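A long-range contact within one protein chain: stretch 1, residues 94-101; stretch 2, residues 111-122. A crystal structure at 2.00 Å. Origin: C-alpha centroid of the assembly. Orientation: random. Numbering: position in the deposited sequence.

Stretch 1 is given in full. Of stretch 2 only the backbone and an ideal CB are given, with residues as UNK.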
# COMPACT_ATOMS: atom_id res chain seq x y z
N GLY A 94 -7.33 14.83 20.75
CA GLY A 94 -7.40 13.40 20.94
C GLY A 94 -7.82 12.64 19.68
O GLY A 94 -7.63 13.11 18.55
N ASN A 95 -8.43 11.48 19.88
CA ASN A 95 -8.82 10.62 18.77
C ASN A 95 -9.97 11.06 17.85
O ASN A 95 -10.36 10.30 16.95
CB ASN A 95 -9.08 9.20 19.31
CG ASN A 95 -7.86 8.60 20.02
OD1 ASN A 95 -6.74 9.12 19.91
ND2 ASN A 95 -8.07 7.50 20.74
N ILE A 96 -10.51 12.27 18.04
CA ILE A 96 -11.57 12.74 17.15
C ILE A 96 -10.91 13.12 15.81
O ILE A 96 -11.59 13.45 14.82
CB ILE A 96 -12.30 13.98 17.70
CG1 ILE A 96 -11.35 15.18 17.76
CG2 ILE A 96 -12.90 13.67 19.06
CD1 ILE A 96 -12.03 16.51 18.14
N ARG A 97 -9.57 13.07 15.79
CA ARG A 97 -8.78 13.40 14.60
C ARG A 97 -8.48 12.20 13.70
O ARG A 97 -8.00 12.36 12.58
CB ARG A 97 -7.46 14.04 15.03
CG ARG A 97 -7.64 15.39 15.72
CD ARG A 97 -6.31 15.88 16.28
NE ARG A 97 -5.79 14.94 17.28
CZ ARG A 97 -4.55 14.97 17.75
NH1 ARG A 97 -3.69 15.90 17.33
NH2 ARG A 97 -4.15 14.05 18.62
N ASN A 98 -8.78 11.00 14.20
CA ASN A 98 -8.53 9.75 13.48
C ASN A 98 -9.79 9.14 12.90
O ASN A 98 -10.85 9.21 13.51
CB ASN A 98 -7.85 8.71 14.40
CG ASN A 98 -6.53 9.20 14.94
OD1 ASN A 98 -5.72 9.74 14.19
ND2 ASN A 98 -6.30 9.00 16.23
N TRP A 99 -9.65 8.52 11.74
CA TRP A 99 -10.77 7.91 11.06
C TRP A 99 -10.44 6.51 10.59
O TRP A 99 -9.27 6.18 10.34
CB TRP A 99 -11.16 8.73 9.83
CG TRP A 99 -11.38 10.19 10.11
CD1 TRP A 99 -10.44 11.18 10.14
CD2 TRP A 99 -12.63 10.82 10.38
NE1 TRP A 99 -11.03 12.39 10.43
CE2 TRP A 99 -12.38 12.20 10.57
CE3 TRP A 99 -13.95 10.35 10.49
CZ2 TRP A 99 -13.40 13.12 10.86
CZ3 TRP A 99 -14.97 11.27 10.78
CH2 TRP A 99 -14.68 12.64 10.96
N LYS A 100 -11.48 5.70 10.46
CA LYS A 100 -11.37 4.35 9.94
C LYS A 100 -11.99 4.45 8.53
O LYS A 100 -13.15 4.84 8.36
CB LYS A 100 -12.17 3.36 10.79
CG LYS A 100 -12.29 1.97 10.16
CD LYS A 100 -13.17 1.02 11.00
CE LYS A 100 -12.51 0.67 12.32
NZ LYS A 100 -13.34 -0.24 13.19
N MET A 101 -11.19 4.12 7.53
CA MET A 101 -11.63 4.15 6.15
C MET A 101 -12.17 2.77 5.74
O MET A 101 -11.44 1.78 5.79
CB MET A 101 -10.42 4.52 5.29
CG MET A 101 -10.75 5.20 4.02
SD MET A 101 -9.24 5.64 3.10
CE MET A 101 -9.85 5.21 1.60
N UNK A 111 -16.03 5.37 2.93
CA UNK A 111 -16.66 6.19 3.94
C UNK A 111 -15.65 6.26 5.09
O UNK A 111 -14.78 5.39 5.21
CB UNK A 111 -18.01 5.63 4.38
N UNK A 112 -15.77 7.29 5.91
CA UNK A 112 -14.86 7.52 7.03
C UNK A 112 -15.58 7.58 8.37
O UNK A 112 -16.42 8.44 8.59
CB UNK A 112 -14.08 8.82 6.81
N UNK A 113 -15.22 6.66 9.26
CA UNK A 113 -15.83 6.56 10.58
C UNK A 113 -14.89 7.12 11.65
O UNK A 113 -13.75 6.69 11.78
CB UNK A 113 -16.19 5.11 10.89
N UNK A 114 -15.37 8.08 12.44
CA UNK A 114 -14.53 8.68 13.47
C UNK A 114 -14.13 7.68 14.55
O UNK A 114 -14.97 6.94 15.05
CB UNK A 114 -15.26 9.87 14.11
N UNK A 115 -12.85 7.67 14.91
CA UNK A 115 -12.37 6.73 15.92
C UNK A 115 -13.02 6.93 17.27
O UNK A 115 -13.39 5.97 17.93
CB UNK A 115 -10.85 6.85 16.07
N UNK A 116 -13.13 8.19 17.68
CA UNK A 116 -13.68 8.52 18.98
C UNK A 116 -15.19 8.56 19.05
O UNK A 116 -15.78 7.99 19.96
CB UNK A 116 -13.13 9.88 19.43
N UNK A 117 -15.81 9.22 18.08
CA UNK A 117 -17.26 9.40 18.09
C UNK A 117 -18.11 8.39 17.31
O UNK A 117 -19.31 8.32 17.53
CB UNK A 117 -17.57 10.80 17.54
N UNK A 118 -17.49 7.63 16.42
CA UNK A 118 -18.26 6.66 15.66
C UNK A 118 -19.16 7.26 14.60
O UNK A 118 -19.95 6.55 13.99
CB UNK A 118 -19.11 5.83 16.62
N UNK A 119 -19.06 8.56 14.39
CA UNK A 119 -19.89 9.20 13.36
C UNK A 119 -19.15 9.15 12.01
O UNK A 119 -17.96 8.81 11.95
CB UNK A 119 -20.22 10.64 13.74
N UNK A 120 -19.85 9.50 10.94
CA UNK A 120 -19.28 9.45 9.59
C UNK A 120 -19.13 10.81 8.93
O UNK A 120 -19.96 11.71 9.15
CB UNK A 120 -20.15 8.56 8.70
N UNK A 121 -18.08 10.93 8.11
CA UNK A 121 -17.83 12.16 7.37
C UNK A 121 -18.99 12.24 6.38
O UNK A 121 -19.34 11.22 5.78
CB UNK A 121 -16.46 12.17 6.68
N UNK A 122 -19.56 13.42 6.21
CA UNK A 122 -20.70 13.59 5.30
C UNK A 122 -20.65 14.92 4.53
O UNK A 122 -20.45 15.98 5.13
CB UNK A 122 -22.01 13.51 6.09

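Residues 99-101 of stretch 1 form a strand that pairs antiparallel with 111-114, so along 112-114 the side chains alternate between the two faces of the sheet.

Position 111 directs its CB away, with nothing of stretch 1 within 5.5 Å. Many side chains would serve, polar ones easily; it is Arg-111.

Position 112 lies across from Met-101 on the face that carries Trp-99, its ideal CB 4.0 Å from Trp-99 CE3. That apolar setting suits an aromatic or a large aliphatic residue. Phe-112 takes it, its CE1 3.2 Å from Met-101 CG, with Trp-99 CB at the ring edge.

Position 113 points to the other face, beside the aliphatic start of Lys-100. Valine, isoleucine or threonine would suit this strand site, and a longer polar chain could too. The residue is Val-113, whose CB sits 4.3 Å from Lys-100 CB.

Position 114 returns to the tryptophan face, its ideal CB 3.6 Å from Trp-99 CZ3 and 5.2 Å from Ile-96 O, a carbonyl that invites a donor. A side chain with an NH two bonds or so beyond CB would reach it; a serine hydroxyl would stop short. Asn-114 sends ND2 over one face of the indole and donates to Ile-96 O (ND2 to O 2.8 Å). Its OD1 accepts from the backbone N of position 117 (OD1 to N 2.9 Å), bracing the turn.

Position 115 points toward stretch 1, and its N donates to Asn-98 O (2.9 Å). The amides of Asn-95 and Asn-98 lie ahead, favouring a long polar chain. Gln-115, extended with chi1 and chi2 both t, brings OE1 to 2.9 Å from Asn-98 ND2, a hydrogen bond, and to 3.3 Å from Asn-95 CB.

At 116 the ideal CB is already 3.8 Å from Ile-96 N, so a small residue is comfortable. Ser-116 packs its CB 3.8 Å from Ile-96 CG2.

Position 117 points sideways; an aliphatic chain could reach back, as Leu-117 does loosely, CG to Ile-96 CG2 at 4.4 Å. Position 118 has phi 73°, which favours glycine, and is Gly-118. Positions 119, sideways, and 120, facing away, are permissive here; they are Thr-119 and Cys-120, the latter covalently bonded elsewhere in the structure.

Position 121 aims at the indole, its ideal CB 4.5 Å from Trp-99 CZ3, suiting a branched aliphatic. Val-121 lays CG2 over the ring face opposite Asn-114 ND2, 3.4 Å from Trp-99 CZ3, in a CH-pi contact.

At 122 the ideal CB has nothing of stretch 1 within 5.5 Å, so this contact sets no preference; it is Glu-122.

Stretch 2, residues 111-122: RFVNQSLGTCVE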
# COMPACT_ATOMS: atom_id res chain seq x y z
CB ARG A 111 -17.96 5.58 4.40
CG ARG A 111 -17.80 4.38 5.28
CD ARG A 111 -19.10 4.15 5.99
NE ARG A 111 -19.05 3.02 6.90
CZ ARG A 111 -20.12 2.56 7.53
NH1 ARG A 111 -21.30 3.15 7.35
NH2 ARG A 111 -20.02 1.50 8.33
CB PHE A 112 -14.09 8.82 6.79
CG PHE A 112 -13.25 8.81 5.54
CD1 PHE A 112 -11.92 8.40 5.58
CD2 PHE A 112 -13.81 9.17 4.31
CE1 PHE A 112 -11.16 8.35 4.42
CE2 PHE A 112 -13.05 9.12 3.14
CZ PHE A 112 -11.73 8.71 3.19
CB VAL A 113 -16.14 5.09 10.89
CG1 VAL A 113 -17.03 4.98 12.16
CG2 VAL A 113 -16.85 4.47 9.67
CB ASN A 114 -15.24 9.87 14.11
CG ASN A 114 -14.30 10.76 14.89
OD1 ASN A 114 -14.18 10.65 16.12
ND2 ASN A 114 -13.60 11.63 14.18
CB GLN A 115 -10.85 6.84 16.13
CG GLN A 115 -10.36 5.95 17.26
CD GLN A 115 -8.86 5.95 17.41
OE1 GLN A 115 -8.19 6.95 17.14
NE2 GLN A 115 -8.31 4.82 17.87
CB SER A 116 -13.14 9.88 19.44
OG SER A 116 -13.75 10.28 20.66
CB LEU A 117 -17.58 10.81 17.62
CG LEU A 117 -16.87 11.93 18.40
CD1 LEU A 117 -17.18 13.28 17.74
CD2 LEU A 117 -17.33 11.94 19.86
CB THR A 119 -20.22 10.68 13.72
OG1 THR A 119 -19.03 11.38 14.10
CG2 THR A 119 -21.21 10.73 14.90
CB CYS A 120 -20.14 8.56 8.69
SG CYS A 120 -19.81 6.80 8.93
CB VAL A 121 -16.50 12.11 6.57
CG1 VAL A 121 -16.46 13.25 5.55
CG2 VAL A 121 -15.28 12.22 7.54
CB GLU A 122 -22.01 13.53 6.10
CG GLU A 122 -23.25 13.48 5.22
CD GLU A 122 -24.53 13.30 6.01
OE1 GLU A 122 -24.56 12.49 6.97
OE2 GLU A 122 -25.54 13.96 5.65
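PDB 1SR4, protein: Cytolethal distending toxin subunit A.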